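Local coordinates for maltose/maltodextrin-binding protein (PDB 2GH9) that binds maltotriose and probably delivers such maltodextrins for uptake, as periplasmic solute-binding proteins do, at residues A[339-342]-A[343-346]. Sequence-based numbering, arbitrary orientation.
Sequences PEMG and KVWG. With GLC (alpha-D-glucopyranose), chain B.
The backbone O of Glu340 receives the amide N of Lys343 at 2.9 Å, and one residue on the O of Met341 takes the N of Val344 at 3.0 Å. These i to i+3 bonds, bent at the hydrogen (136° and 147°), lie in the chain leading into helix 341-357 of this periplasmic binding protein. A water then bridges Gly342 O and Gly346 N, standing in for the direct i to i+4 bond. The turn carries Trp345 into the sugar pocket, where the indole is sandwiched. Met341 CE lies over one face in a CH-pi contact, 3.6 Å from the centroid of the six-membered ring, while C4 of a bound glucose lies over the opposite face, displaced toward the rim. With CG anti to the backbone N (chi1 -157°) and further bends at chi2 and chi3, the methionine brings its methyl over the indole face and against Val344 CB. An alanine in place of Trp345 would probably cost the glucose its aromatic platform and leave the Met341 methyl without the ring it packs on. NE1 makes a weak hydrogen bond to Asp65, whose carboxylate also bonds the glucose. Trp345 CD1 meanwhile rests 3.4 Å from Met341 O.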
loop_
_atom_site.group_PDB
_atom_site.type_symbol
_atom_site.label_atom_id
_atom_site.label_comp_id
_atom_site.label_asym_id
_atom_site.label_seq_id
_atom_site.Cartn_x
_atom_site.Cartn_y
_atom_site.Cartn_z
ATOM N N PRO A 339 -13.909 -9.308 2.678
ATOM C CA PRO A 339 -14.187 -8.655 3.951
ATOM C C PRO A 339 -13.286 -9.083 5.102
ATOM O O PRO A 339 -12.956 -8.270 5.963
ATOM C CB PRO A 339 -15.643 -9.049 4.229
ATOM C CG PRO A 339 -16.212 -9.280 2.891
ATOM C CD PRO A 339 -15.122 -9.912 2.102
ATOM N N GLU A 340 -12.904 -10.355 5.093
ATOM C CA GLU A 340 -12.116 -10.976 6.148
ATOM C C GLU A 340 -10.694 -10.413 6.280
ATOM O O GLU A 340 -10.092 -10.473 7.350
ATOM C CB GLU A 340 -12.056 -12.490 5.891
ATOM C CG GLU A 340 -13.418 -13.193 6.054
ATOM C CD GLU A 340 -14.268 -13.248 4.781
ATOM O OE1 GLU A 340 -13.862 -12.735 3.716
ATOM O OE2 GLU A 340 -15.371 -13.828 4.857
ATOM N N MET A 341 -10.164 -9.847 5.196
ATOM C CA MET A 341 -8.850 -9.194 5.250
ATOM C C MET A 341 -8.765 -8.177 6.406
ATOM O O MET A 341 -7.734 -8.081 7.069
ATOM C CB MET A 341 -8.527 -8.525 3.894
ATOM C CG MET A 341 -7.059 -8.304 3.642
ATOM S SD MET A 341 -5.994 -9.734 3.940
ATOM C CE MET A 341 -5.015 -9.169 5.330
ATOM N N GLY A 342 -9.846 -7.438 6.661
ATOM C CA GLY A 342 -9.892 -6.472 7.770
ATOM C C GLY A 342 -9.603 -7.070 9.150
ATOM O O GLY A 342 -9.066 -6.393 10.037
ATOM N N LYS A 343 -9.966 -8.343 9.316
ATOM C CA LYS A 343 -9.702 -9.101 10.548
ATOM C C LYS A 343 -8.237 -9.534 10.714
ATOM O O LYS A 343 -7.778 -9.735 11.840
ATOM C CB LYS A 343 -10.598 -10.355 10.613
ATOM C CG LYS A 343 -12.038 -10.106 11.079
ATOM C CD LYS A 343 -13.015 -9.995 9.914
ATOM C CE LYS A 343 -14.470 -10.276 10.347
ATOM N NZ LYS A 343 -15.413 -10.135 9.178
ATOM N N VAL A 344 -7.501 -9.676 9.613
ATOM C CA VAL A 344 -6.138 -10.256 9.659
ATOM C C VAL A 344 -5.059 -9.276 10.130
ATOM O O VAL A 344 -4.193 -9.643 10.912
ATOM C CB VAL A 344 -5.756 -10.875 8.306
ATOM C CG1 VAL A 344 -4.287 -11.375 8.319
ATOM C CG2 VAL A 344 -6.705 -12.036 7.975
ATOM N N TRP A 345 -5.134 -8.025 9.680
ATOM C CA TRP A 345 -4.060 -7.054 9.898
ATOM C C TRP A 345 -3.705 -6.846 11.374
ATOM O O TRP A 345 -2.528 -6.715 11.732
ATOM C CB TRP A 345 -4.441 -5.694 9.292
ATOM C CG TRP A 345 -4.703 -5.660 7.806
ATOM C CD1 TRP A 345 -5.862 -5.284 7.193
ATOM C CD2 TRP A 345 -3.765 -5.935 6.744
ATOM N NE1 TRP A 345 -5.721 -5.331 5.841
ATOM C CE2 TRP A 345 -4.448 -5.723 5.527
ATOM C CE3 TRP A 345 -2.426 -6.339 6.706
ATOM C CZ2 TRP A 345 -3.839 -5.902 4.283
ATOM C CZ3 TRP A 345 -1.830 -6.532 5.479
ATOM C CH2 TRP A 345 -2.539 -6.308 4.275
ATOM N N GLY A 346 -4.719 -6.762 12.226
ATOM C CA GLY A 346 -4.489 -6.490 13.649
ATOM C C GLY A 346 -3.647 -7.562 14.337
ATOM O O GLY A 346 -2.548 -7.262 14.816
HETATM C C1 GLC B . -2.257 -1.681 4.140
HETATM C C2 GLC B . -3.743 -1.918 3.944
HETATM C C3 GLC B . -4.517 -1.482 5.177
HETATM C C4 GLC B . -3.932 -2.168 6.405
HETATM C C5 GLC B . -2.420 -1.932 6.542
HETATM C C6 GLC B . -1.779 -2.718 7.695
HETATM O O2 GLC B . -4.215 -1.206 2.785
HETATM O O3 GLC B . -5.893 -1.822 5.032
HETATM O O4 GLC B . -4.628 -1.676 7.550
HETATM O O5 GLC B . -1.768 -2.329 5.332
HETATM O O6 GLC B . -0.532 -2.105 8.043
HETATM O O HOH W 1 -7.658 -6.143 12.239
#